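Local coordinates for protein beta-galactosidase (Marinomonas sp. ef1, PDB 6Y2K) that hydrolyses terminal beta-galactosyl residues as a cold-active GH42 beta-galactosidase that assembles into a hexamer, at residues 50-53 / 54-58; 276-279 / 280-284; 433-436 / 437-441. All coordinates share one frame; numbering follows the deposited sequence.

In the fold
The three contacts follow one another along the chain, each a local meeting of side chains in the first turns of a helix. Contact 1 opens helix 52-63 of the eight-stranded TIM barrel, contact 2 opens the short helix 280-285 of the same barrel part, and contact 3 opens helix 435-448 of the trimerisation domain. Contact 1 stands apart, its centre about 46 Å from the centres of both others. Contacts 2 and 3 lie about 14 Å apart, centre to centre, and touch: a salt bridge from E282 to R441, a probable hydrogen bond between the hydroxyls of Y278 and Y440, and packing of L277 on F437 join barrel and trimerisation domain within one subunit.

Contact 1 of 3, residues 50-53 / 54-58; sequences HWEW and LDESL
W53 and L54, neighbours in the first turn of helix 52-63, lie side by side. L54 CB sits over the middle of the W53 six-membered ring, 3.8 Å from its centroid, a CH-pi contact on the ring face. The indole is brought over the backbone by a chi1 of 69°, which sets CG between the backbone N and the carbonyl carbon. Its NE1 makes a weak bond to H50 O at 2.9 Å. With an alanine here, L54 CB would probably lose the aromatic surface beneath it and H50 O this weak donor. L54 reaches with CD2 to the edge of the W51 ring, 4.3 Å from CZ3. E52 and E56, one turn apart, point the same way with near-parallel carboxylates, like charges 3.8 Å apart from E52 OE1 to E56 OE2. One water donates to both, weakly to E52. K14, in a salt bridge with E56 and a weak, long ion pair with E52, probably eases their repulsion. In the backbone, D55 N donates almost straight to W51 O (2.9 Å), followed by E56 N to E52 O and S57 N to W53 O. The D55 carboxylate is held by R127 and Y128 of helix 111-128, which W51 and L54 also touch, while W53 packs on W17 of helix 17-27 and on helix 39-42. Helix 52-63 thus lies outside the TIM barrel, in the crossover from strand 29-34 to strand 67-71.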
ATOM      1  N   HIS A  50     -35.905  55.353  -6.650  1.00 18.21           N
ATOM      2  CA  HIS A  50     -36.875  54.511  -7.328  1.00 18.96           C
ATOM      3  C   HIS A  50     -37.422  53.489  -6.331  1.00 18.85           C
ATOM      4  O   HIS A  50     -36.779  52.460  -6.060  1.00 18.50           O
ATOM      5  CB  HIS A  50     -36.232  53.815  -8.528  1.00 19.35           C
ATOM      6  CG  HIS A  50     -35.660  54.758  -9.545  1.00 20.26           C
ATOM      7  ND1 HIS A  50     -36.397  55.271 -10.590  1.00 20.89           N
ATOM      8  CD2 HIS A  50     -34.416  55.277  -9.675  1.00 20.32           C
ATOM      9  CE1 HIS A  50     -35.632  56.068 -11.317  1.00 20.52           C
ATOM     10  NE2 HIS A  50     -34.424  56.089 -10.780  1.00 20.45           N
ATOM     11  N   TRP A  51     -38.585  53.809  -5.762  1.00 18.33           N
ATOM     12  CA  TRP A  51     -39.307  52.931  -4.835  1.00 18.58           C
ATOM     13  C   TRP A  51     -40.482  52.186  -5.475  1.00 18.95           C
ATOM     14  O   TRP A  51     -40.994  51.239  -4.876  1.00 18.27           O
ATOM     15  CB  TRP A  51     -39.865  53.731  -3.659  1.00 18.29           C
ATOM     16  CG  TRP A  51     -38.851  54.363  -2.770  1.00 18.24           C
ATOM     17  CD1 TRP A  51     -38.715  55.697  -2.503  1.00 18.48           C
ATOM     18  CD2 TRP A  51     -37.837  53.693  -2.014  1.00 17.93           C
ATOM     19  NE1 TRP A  51     -37.672  55.899  -1.613  1.00 18.81           N
ATOM     20  CE2 TRP A  51     -37.123  54.685  -1.299  1.00 18.40           C
ATOM     21  CE3 TRP A  51     -37.466  52.352  -1.865  1.00 17.70           C
ATOM     22  CZ2 TRP A  51     -36.051  54.372  -0.450  1.00 18.43           C
ATOM     23  CZ3 TRP A  51     -36.411  52.041  -1.013  1.00 17.92           C
ATOM     24  CH2 TRP A  51     -35.715  53.052  -0.320  1.00 18.15           C
ATOM     25  N   GLU A  52     -40.925  52.612  -6.659  1.00 19.43           N
ATOM     26  CA  GLU A  52     -42.120  52.030  -7.294  1.00 20.18           C
ATOM     27  C   GLU A  52     -42.053  50.499  -7.417  1.00 19.59           C
ATOM     28  O   GLU A  52     -43.036  49.812  -7.122  1.00 19.04           O
ATOM     29  CB  GLU A  52     -42.352  52.670  -8.664  1.00 21.91           C
ATOM     30  CG  GLU A  52     -43.599  52.203  -9.413  1.00 23.73           C
ATOM     31  CD  GLU A  52     -43.639  52.765 -10.824  1.00 26.34           C
ATOM     32  OE1 GLU A  52     -43.310  52.011 -11.772  1.00 28.79           O
ATOM     33  OE2 GLU A  52     -43.965  53.966 -10.982  1.00 27.69           O
ATOM     34  N   TRP A  53     -40.902  49.977  -7.847  1.00 18.67           N
ATOM     35  CA  TRP A  53     -40.707  48.522  -8.004  1.00 18.46           C
ATOM     36  C   TRP A  53     -40.988  47.768  -6.700  1.00 18.18           C
ATOM     37  O   TRP A  53     -41.661  46.735  -6.700  1.00 19.30           O
ATOM     38  CB  TRP A  53     -39.284  48.195  -8.521  1.00 18.56           C
ATOM     39  CG  TRP A  53     -38.193  48.474  -7.527  1.00 18.54           C
ATOM     40  CD1 TRP A  53     -37.617  49.678  -7.255  1.00 18.65           C
ATOM     41  CD2 TRP A  53     -37.579  47.527  -6.642  1.00 18.93           C
ATOM     42  NE1 TRP A  53     -36.678  49.543  -6.257  1.00 18.94           N
ATOM     43  CE2 TRP A  53     -36.634  48.232  -5.863  1.00 18.78           C
ATOM     44  CE3 TRP A  53     -37.741  46.153  -6.427  1.00 19.09           C
ATOM     45  CZ2 TRP A  53     -35.848  47.607  -4.891  1.00 19.28           C
ATOM     46  CZ3 TRP A  53     -36.961  45.532  -5.457  1.00 19.23           C
ATOM     47  CH2 TRP A  53     -36.023  46.260  -4.704  1.00 19.17           C
ATOM     48  N   LEU A  54     -40.492  48.308  -5.593  1.00 18.06           N
ATOM     49  CA  LEU A  54     -40.599  47.658  -4.295  1.00 18.76           C
ATOM     50  C   LEU A  54     -41.993  47.859  -3.703  1.00 19.32           C
ATOM     51  O   LEU A  54     -42.552  46.934  -3.115  1.00 19.30           O
ATOM     52  CB  LEU A  54     -39.519  48.191  -3.357  1.00 18.82           C
ATOM     53  CG  LEU A  54     -39.381  47.567  -1.965  1.00 19.00           C
ATOM     54  CD1 LEU A  54     -39.275  46.048  -2.036  1.00 19.67           C
ATOM     55  CD2 LEU A  54     -38.165  48.164  -1.270  1.00 19.19           C
ATOM     56  N   ASP A  55     -42.553  49.059  -3.873  1.00 19.84           N
ATOM     57  CA  ASP A  55     -43.955  49.338  -3.506  1.00 20.16           C
ATOM     58  C   ASP A  55     -44.893  48.297  -4.115  1.00 20.30           C
ATOM     59  O   ASP A  55     -45.750  47.747  -3.417  1.00 21.52           O
ATOM     60  CB  ASP A  55     -44.407  50.728  -3.992  1.00 20.35           C
ATOM     61  CG  ASP A  55     -43.631  51.880  -3.359  1.00 20.98           C
ATOM     62  OD1 ASP A  55     -43.112  51.744  -2.218  1.00 20.32           O
ATOM     63  OD2 ASP A  55     -43.550  52.947  -4.025  1.00 21.22           O
ATOM     64  N   GLU A  56     -44.714  48.031  -5.408  1.00 20.62           N
ATOM     65  CA  GLU A  56     -45.552  47.081  -6.134  1.00 21.64           C
ATOM     66  C   GLU A  56     -45.294  45.630  -5.756  1.00 20.96           C
ATOM     67  O   GLU A  56     -46.239  44.852  -5.622  1.00 19.31           O
ATOM     68  CB  GLU A  56     -45.394  47.259  -7.642  1.00 23.38           C
ATOM     69  CG  GLU A  56     -45.966  48.582  -8.129  1.00 25.39           C
ATOM     70  CD  GLU A  56     -45.652  48.898  -9.580  1.00 26.91           C
ATOM     71  OE1 GLU A  56     -44.997  48.087 -10.283  1.00 27.40           O
ATOM     72  OE2 GLU A  56     -46.067  49.989 -10.016  1.00 29.28           O
ATOM     73  N   SER A  57     -44.019  45.271  -5.601  1.00 20.38           N
ATOM     74  CA  SER A  57     -43.644  43.903  -5.225  1.00 20.46           C
ATOM     75  C   SER A  57     -44.204  43.513  -3.860  1.00 20.52           C
ATOM     76  O   SER A  57     -44.762  42.430  -3.714  1.00 21.10           O
ATOM     77  CB  SER A  57     -42.114  43.717  -5.248  1.00 19.93           C
ATOM     78  OG  SER A  57     -41.751  42.424  -4.794  1.00 19.54           O
ATOM     79  N   LEU A  58     -44.062  44.389  -2.871  1.00 20.86           N
ATOM     80  CA  LEU A  58     -44.579  44.107  -1.534  1.00 21.41           C
ATOM     81  C   LEU A  58     -46.103  43.916  -1.564  1.00 22.73           C
ATOM     82  O   LEU A  58     -46.616  43.020  -0.900  1.00 22.81           O
ATOM     83  CB  LEU A  58     -44.210  45.207  -0.543  1.00 20.89           C
ATOM     84  CG  LEU A  58     -42.729  45.397  -0.191  1.00 20.76           C
ATOM     85  CD1 LEU A  58     -42.557  46.615   0.700  1.00 20.34           C
ATOM     86  CD2 LEU A  58     -42.162  44.167   0.490  1.00 20.96           C
TER
HETATM   87  O   HOH W   1     -46.068  50.444 -12.799  1.00 56.43           O

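Contact 2 of 3, residues 276-279 / 280-284; sequences PLYT and EDEKH
E282 reaches back from the first turn of helix 280-285 to T279, the residue just before it. Its CB lies 3.4 Å from T279 OG1, and CG passes closer still to the same oxygen, at 3.2 Å. A chi1 of -71° places CG beside the backbone N, and the extended chain beyond it carries the carboxylate to the start of the helix. There OE1 accepts from T279 N at 3.0 Å in a fairly straight bond (166°), met on its anti side and somewhat out of the carboxylate plane. OE1 also lies in the plane of the Y278 ring at its edge, 3.5 Å from CD1, the ring and carboxylate planes standing steeply to each other. The other oxygen, OE2, forms a salt bridge with R441 of helix 435-448, so the carboxylate is tied at both oxygens and its rotation is probably well fixed.

In return T279 OG1, set between the backbone N and the carbonyl carbon (chi1 62°), accepts from E282 N at 3.1 Å. The first backbone bond of the helix, K283 N to T279 O, follows at 3.0 Å. The K283 chain runs back along the loop, CG passing T279 O and CE coming 3.3 Å from Y278 O; NZ bonds to the carbonyl oxygens of L272, D273 and E275, at the end of helix 268-274. Y278 meanwhile directs its hydroxyl to Y440. The reciprocal pair of bonds, side chain to backbone N in each direction between T279 and E282, is a capping box, with T279 as the N-cap of helix 280-285.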
ATOM      1  N   PRO A 276     -11.269  22.742   5.533  1.00 16.87           N
ATOM      2  CA  PRO A 276     -10.224  21.815   5.997  1.00 17.16           C
ATOM      3  C   PRO A 276     -10.555  21.008   7.248  1.00 16.68           C
ATOM      4  O   PRO A 276      -9.871  20.028   7.523  1.00 16.99           O
ATOM      5  CB  PRO A 276      -9.028  22.736   6.269  1.00 17.88           C
ATOM      6  CG  PRO A 276      -9.242  23.894   5.372  1.00 17.99           C
ATOM      7  CD  PRO A 276     -10.734  24.106   5.359  1.00 17.40           C
ATOM      8  N   LEU A 277     -11.567  21.415   8.013  1.00 16.69           N
ATOM      9  CA  LEU A 277     -12.105  20.600   9.122  1.00 16.88           C
ATOM     10  C   LEU A 277     -12.301  19.116   8.758  1.00 16.60           C
ATOM     11  O   LEU A 277     -12.007  18.222   9.556  1.00 16.32           O
ATOM     12  CB  LEU A 277     -13.459  21.182   9.549  1.00 17.15           C
ATOM     13  CG  LEU A 277     -14.326  20.411  10.544  1.00 17.91           C
ATOM     14  CD1 LEU A 277     -13.644  20.336  11.892  1.00 17.91           C
ATOM     15  CD2 LEU A 277     -15.678  21.087  10.673  1.00 18.18           C
ATOM     16  N   TYR A 278     -12.831  18.867   7.567  1.00 16.05           N
ATOM     17  CA  TYR A 278     -13.262  17.529   7.199  1.00 16.19           C
ATOM     18  C   TYR A 278     -12.141  16.687   6.599  1.00 16.85           C
ATOM     19  O   TYR A 278     -11.289  17.198   5.868  1.00 16.96           O
ATOM     20  CB  TYR A 278     -14.451  17.615   6.244  1.00 15.74           C
ATOM     21  CG  TYR A 278     -15.651  18.291   6.874  1.00 15.21           C
ATOM     22  CD1 TYR A 278     -16.273  17.739   7.997  1.00 14.99           C
ATOM     23  CD2 TYR A 278     -16.160  19.490   6.365  1.00 14.86           C
ATOM     24  CE1 TYR A 278     -17.367  18.354   8.587  1.00 14.69           C
ATOM     25  CE2 TYR A 278     -17.254  20.109   6.948  1.00 14.71           C
ATOM     26  CZ  TYR A 278     -17.864  19.532   8.056  1.00 14.77           C
ATOM     27  OH  TYR A 278     -18.969  20.129   8.646  1.00 13.64           O
ATOM     28  N   THR A 279     -12.152  15.394   6.929  1.00 17.37           N
ATOM     29  CA  THR A 279     -11.185  14.444   6.399  1.00 17.59           C
ATOM     30  C   THR A 279     -11.509  14.076   4.962  1.00 18.04           C
ATOM     31  O   THR A 279     -12.620  14.313   4.467  1.00 16.68           O
ATOM     32  CB  THR A 279     -11.159  13.139   7.207  1.00 17.71           C
ATOM     33  OG1 THR A 279     -12.440  12.495   7.131  1.00 17.60           O
ATOM     34  CG2 THR A 279     -10.774  13.402   8.665  1.00 17.92           C
ATOM     35  N   GLU A 280     -10.535  13.458   4.303  1.00 18.95           N
ATOM     36  CA  GLU A 280     -10.751  12.962   2.938  0.50 19.37           C
ATOM     37  C   GLU A 280     -11.887  11.933   2.896  1.00 18.87           C
ATOM     38  O   GLU A 280     -12.748  12.006   2.010  1.00 18.67           O
ATOM     39  CB  GLU A 280      -9.460  12.413   2.309  0.50 20.31           C
ATOM     40  CG  GLU A 280      -8.733  13.451   1.458  0.50 21.08           C
ATOM     41  CD  GLU A 280      -8.756  14.833   2.088  0.50 21.85           C
ATOM     42  OE1 GLU A 280      -9.062  15.835   1.408  0.50 21.39           O
ATOM     43  OE2 GLU A 280      -8.482  14.911   3.299  0.50 24.13           O
ATOM     44  N   ASP A 281     -11.912  11.010   3.860  1.00 18.57           N
ATOM     45  CA  ASP A 281     -12.998  10.025   3.960  1.00 19.23           C
ATOM     46  C   ASP A 281     -14.377  10.679   4.105  1.00 17.63           C
ATOM     47  O   ASP A 281     -15.318  10.278   3.420  1.00 17.90           O
ATOM     48  CB  ASP A 281     -12.771   9.044   5.121  1.00 21.30           C
ATOM     49  CG  ASP A 281     -11.656   8.037   4.840  1.00 23.86           C
ATOM     50  OD1 ASP A 281     -11.206   7.903   3.674  1.00 26.36           O
ATOM     51  OD2 ASP A 281     -11.221   7.374   5.806  1.00 26.94           O
ATOM     52  N   GLU A 282     -14.488  11.681   4.973  1.00 16.27           N
ATOM     53  CA  GLU A 282     -15.753  12.427   5.144  1.00 15.74           C
ATOM     54  C   GLU A 282     -16.218  13.141   3.868  1.00 15.52           C
ATOM     55  O   GLU A 282     -17.411  13.106   3.521  1.00 14.82           O
ATOM     56  CB  GLU A 282     -15.638  13.433   6.288  1.00 15.65           C
ATOM     57  CG  GLU A 282     -15.598  12.769   7.664  1.00 15.63           C
ATOM     58  CD  GLU A 282     -15.249  13.720   8.806  1.00 15.58           C
ATOM     59  OE1 GLU A 282     -14.528  14.718   8.602  1.00 15.29           O
ATOM     60  OE2 GLU A 282     -15.673  13.449   9.941  1.00 15.66           O
ATOM     61  N   LYS A 283     -15.279  13.784   3.179  1.00 15.49           N
ATOM     62  CA  LYS A 283     -15.580  14.489   1.926  1.00 15.89           C
ATOM     63  C   LYS A 283     -16.117  13.542   0.864  1.00 16.13           C
ATOM     64  O   LYS A 283     -16.999  13.924   0.088  1.00 16.67           O
ATOM     65  CB  LYS A 283     -14.344  15.230   1.392  1.00 16.10           C
ATOM     66  CG  LYS A 283     -13.944  16.426   2.248  1.00 16.37           C
ATOM     67  CD  LYS A 283     -12.603  17.013   1.825  1.00 16.55           C
ATOM     68  CE  LYS A 283     -12.131  18.097   2.784  1.00 16.63           C
ATOM     69  NZ  LYS A 283     -12.901  19.367   2.651  1.00 16.53           N
ATOM     70  N   HIS A 284     -15.593  12.313   0.844  1.00 16.48           N
ATOM     71  CA  HIS A 284     -16.038  11.281  -0.086  1.00 16.37           C
ATOM     72  C   HIS A 284     -17.359  10.650   0.364  1.00 16.44           C
ATOM     73  O   HIS A 284     -18.313  10.589  -0.410  1.00 16.95           O
ATOM     74  CB  HIS A 284     -14.959  10.209  -0.278  1.00 16.55           C
ATOM     75  CG  HIS A 284     -15.296   9.224  -1.351  1.00 16.96           C
ATOM     76  ND1 HIS A 284     -15.807   7.974  -1.077  1.00 17.42           N
ATOM     77  CD2 HIS A 284     -15.247   9.324  -2.701  1.00 16.87           C
ATOM     78  CE1 HIS A 284     -16.044   7.339  -2.212  1.00 17.25           C
ATOM     79  NE2 HIS A 284     -15.707   8.132  -3.213  1.00 18.07           N
TER

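Contact 3 of 3, residues 433-436 / 437-441; sequences YRYF and FWCYR
R434 and F437 make a local contact at the N-terminus of helix 435-448 in the trimerisation domain, R434 being its N-cap residue. R434 CB stands over one face of the F437 ring, offset to its rim and 3.8 Å from the centroid, a CH-pi contact. The rest of the arginine chain is less certain, for R434 is seen in two conformers; one of them bends at chi2 and runs across that ring, bringing NH2 near F437 CZ, a contact that remains doubtful.

One turn on, C439 SG lies over a face of the Y435 ring, 3.7 Å from its centroid and shifted to the hydroxyl end, in a sulfur-aromatic contact. With SG anti to the carbonyl carbon, chi1 -69°, the sulfur leans back to the preceding turn. F436 and Y440 touch more lightly through CE1 of the phenylalanine and CD2 of the tyrosine, at 4.2 Å. The backbone bonds begin with W438 N to R434 O, then C439 N to Y435 O at 2.9 Å and Y440 N to F436 O.

Two polar ends are held from outside: Y435 OH accepts from D417 N, and W438 NE1 donates to P471 O. Y433 and Y435 rest on helix 418-426, Y433 and W438 on strand 581-583, whereas F437 packs on L277, and F436 and Y440 meet F297 of helix 294-305, in the barrel part of the chain.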
ATOM      1  N   TYR A 433      -3.800  22.030  15.947  1.00 16.84           N
ATOM      2  CA  TYR A 433      -4.870  22.383  16.879  1.00 16.41           C
ATOM      3  C   TYR A 433      -5.666  23.585  16.374  1.00 16.50           C
ATOM      4  O   TYR A 433      -5.093  24.613  16.034  1.00 15.52           O
ATOM      5  CB  TYR A 433      -4.303  22.717  18.269  1.00 16.46           C
ATOM      6  CG  TYR A 433      -5.385  23.063  19.284  1.00 16.45           C
ATOM      7  CD1 TYR A 433      -5.992  24.323  19.299  1.00 16.40           C
ATOM      8  CD2 TYR A 433      -5.821  22.116  20.212  1.00 16.93           C
ATOM      9  CE1 TYR A 433      -6.994  24.629  20.209  1.00 16.97           C
ATOM     10  CE2 TYR A 433      -6.822  22.412  21.134  1.00 16.95           C
ATOM     11  CZ  TYR A 433      -7.407  23.671  21.130  1.00 17.42           C
ATOM     12  OH  TYR A 433      -8.407  23.966  22.040  1.00 18.61           O
ATOM     13  N   ARG A 434      -6.991  23.453  16.396  1.00 16.84           N
ATOM     14  CA  ARG A 434      -7.901  24.537  16.076  0.50 17.53           C
ATOM     15  C   ARG A 434      -9.091  24.482  17.038  1.00 16.73           C
ATOM     16  O   ARG A 434      -9.730  23.440  17.159  1.00 16.12           O
ATOM     17  CB  ARG A 434      -8.363  24.375  14.637  0.50 18.97           C
ATOM     18  CG  ARG A 434      -8.790  25.658  13.978  0.50 20.42           C
ATOM     19  CD  ARG A 434      -7.636  26.373  13.299  0.50 21.48           C
ATOM     20  NE  ARG A 434      -8.130  27.185  12.197  0.50 22.95           N
ATOM     21  CZ  ARG A 434      -8.129  26.799  10.925  0.50 23.64           C
ATOM     22  NH1 ARG A 434      -8.612  27.604   9.997  0.50 24.62           N
ATOM     23  NH2 ARG A 434      -7.635  25.621  10.579  0.50 24.01           N
ATOM     24  N   TYR A 435      -9.373  25.588  17.726  1.00 16.22           N
ATOM     25  CA  TYR A 435     -10.473  25.647  18.693  1.00 16.39           C
ATOM     26  C   TYR A 435     -11.780  25.151  18.083  1.00 15.52           C
ATOM     27  O   TYR A 435     -12.443  24.288  18.650  1.00 15.70           O
ATOM     28  CB  TYR A 435     -10.664  27.068  19.196  1.00 16.82           C
ATOM     29  CG  TYR A 435     -11.845  27.288  20.136  1.00 17.19           C
ATOM     30  CD1 TYR A 435     -11.840  26.769  21.423  1.00 17.71           C
ATOM     31  CD2 TYR A 435     -12.960  28.030  19.738  1.00 17.20           C
ATOM     32  CE1 TYR A 435     -12.900  26.985  22.300  1.00 17.46           C
ATOM     33  CE2 TYR A 435     -14.023  28.255  20.607  1.00 16.78           C
ATOM     34  CZ  TYR A 435     -13.983  27.737  21.887  1.00 16.86           C
ATOM     35  OH  TYR A 435     -15.020  27.951  22.766  1.00 16.24           O
ATOM     36  N   PHE A 436     -12.132  25.695  16.927  1.00 15.02           N
ATOM     37  CA  PHE A 436     -13.373  25.313  16.261  1.00 15.00           C
ATOM     38  C   PHE A 436     -13.424  23.812  15.947  1.00 14.47           C
ATOM     39  O   PHE A 436     -14.461  23.169  16.151  1.00 14.13           O
ATOM     40  CB  PHE A 436     -13.594  26.128  14.978  1.00 15.13           C
ATOM     41  CG  PHE A 436     -14.969  25.966  14.407  1.00 14.99           C
ATOM     42  CD1 PHE A 436     -15.286  24.867  13.619  1.00 14.98           C
ATOM     43  CD2 PHE A 436     -15.959  26.892  14.689  1.00 15.29           C
ATOM     44  CE1 PHE A 436     -16.561  24.710  13.112  1.00 15.05           C
ATOM     45  CE2 PHE A 436     -17.238  26.740  14.186  1.00 15.18           C
ATOM     46  CZ  PHE A 436     -17.537  25.650  13.394  1.00 15.23           C
ATOM     47  N   PHE A 437     -12.313  23.261  15.451  1.00 14.39           N
ATOM     48  CA  PHE A 437     -12.254  21.836  15.107  1.00 14.36           C
ATOM     49  C   PHE A 437     -12.489  20.993  16.367  1.00 13.91           C
ATOM     50  O   PHE A 437     -13.246  20.028  16.340  1.00 14.00           O
ATOM     51  CB  PHE A 437     -10.897  21.434  14.508  1.00 14.74           C
ATOM     52  CG  PHE A 437     -10.593  22.003  13.141  1.00 15.33           C
ATOM     53  CD1 PHE A 437     -11.325  23.046  12.560  1.00 15.57           C
ATOM     54  CD2 PHE A 437      -9.473  21.528  12.456  1.00 15.76           C
ATOM     55  CE1 PHE A 437     -10.968  23.559  11.319  1.00 15.70           C
ATOM     56  CE2 PHE A 437      -9.119  22.039  11.217  1.00 15.82           C
ATOM     57  CZ  PHE A 437      -9.868  23.057  10.650  1.00 15.97           C
ATOM     58  N   TRP A 438     -11.820  21.358  17.454  1.00 13.93           N
ATOM     59  CA  TRP A 438     -11.935  20.636  18.725  1.00 13.78           C
ATOM     60  C   TRP A 438     -13.375  20.681  19.255  1.00 13.82           C
ATOM     61  O   TRP A 438     -13.912  19.642  19.641  1.00 13.26           O
ATOM     62  CB  TRP A 438     -10.939  21.193  19.751  1.00 13.97           C
ATOM     63  CG  TRP A 438     -11.049  20.593  21.133  1.00 13.68           C
ATOM     64  CD1 TRP A 438     -11.332  21.260  22.276  1.00 13.70           C
ATOM     65  CD2 TRP A 438     -10.879  19.213  21.501  1.00 13.92           C
ATOM     66  NE1 TRP A 438     -11.355  20.396  23.344  1.00 14.17           N
ATOM     67  CE2 TRP A 438     -11.080  19.131  22.901  1.00 13.94           C
ATOM     68  CE3 TRP A 438     -10.585  18.041  20.790  1.00 13.73           C
ATOM     69  CZ2 TRP A 438     -10.983  17.917  23.614  1.00 13.98           C
ATOM     70  CZ3 TRP A 438     -10.494  16.830  21.493  1.00 13.90           C
ATOM     71  CH2 TRP A 438     -10.707  16.780  22.892  1.00 14.03           C
ATOM     72  N   CYS A 439     -13.997  21.867  19.230  1.00 13.92           N
ATOM     73  CA  CYS A 439     -15.406  22.014  19.633  1.00 14.01           C
ATOM     74  C   CYS A 439     -16.317  21.129  18.773  1.00 13.88           C
ATOM     75  O   CYS A 439     -17.173  20.399  19.294  1.00 13.71           O
ATOM     76  CB  CYS A 439     -15.868  23.476  19.555  1.00 14.16           C
ATOM     77  SG  CYS A 439     -15.153  24.614  20.769  1.00 14.20           S
ATOM     78  N   TYR A 440     -16.081  21.158  17.463  1.00 13.44           N
ATOM     79  CA  TYR A 440     -16.860  20.376  16.504  1.00 13.47           C
ATOM     80  C   TYR A 440     -16.710  18.872  16.740  1.00 13.44           C
ATOM     81  O   TYR A 440     -17.689  18.150  16.674  1.00 13.40           O
ATOM     82  CB  TYR A 440     -16.439  20.711  15.068  1.00 13.32           C
ATOM     83  CG  TYR A 440     -17.362  20.175  14.003  1.00 13.35           C
ATOM     84  CD1 TYR A 440     -17.168  18.908  13.451  1.00 13.35           C
ATOM     85  CD2 TYR A 440     -18.425  20.940  13.529  1.00 13.36           C
ATOM     86  CE1 TYR A 440     -18.013  18.422  12.464  1.00 13.29           C
ATOM     87  CE2 TYR A 440     -19.265  20.462  12.532  1.00 13.27           C
ATOM     88  CZ  TYR A 440     -19.059  19.201  12.012  1.00 13.16           C
ATOM     89  OH  TYR A 440     -19.884  18.733  11.018  1.00 13.59           O
ATOM     90  N   ARG A 441     -15.489  18.415  17.015  1.00 13.35           N
ATOM     91  CA  ARG A 441     -15.244  16.982  17.268  1.00 13.71           C
ATOM     92  C   ARG A 441     -15.779  16.504  18.635  1.00 13.76           C
ATOM     93  O   ARG A 441     -16.206  15.347  18.758  1.00 13.74           O
ATOM     94  CB  ARG A 441     -13.762  16.642  17.100  1.00 13.74           C
ATOM     95  CG  ARG A 441     -13.227  16.863  15.690  1.00 13.93           C
ATOM     96  CD  ARG A 441     -13.918  15.992  14.653  1.00 14.30           C
ATOM     97  NE  ARG A 441     -13.512  16.313  13.282  1.00 14.27           N
ATOM     98  CZ  ARG A 441     -14.067  15.791  12.186  1.00 14.86           C
ATOM     99  NH1 ARG A 441     -15.052  14.899  12.269  1.00 15.38           N
ATOM    100  NH2 ARG A 441     -13.631  16.149  10.984  1.00 14.47           N
TER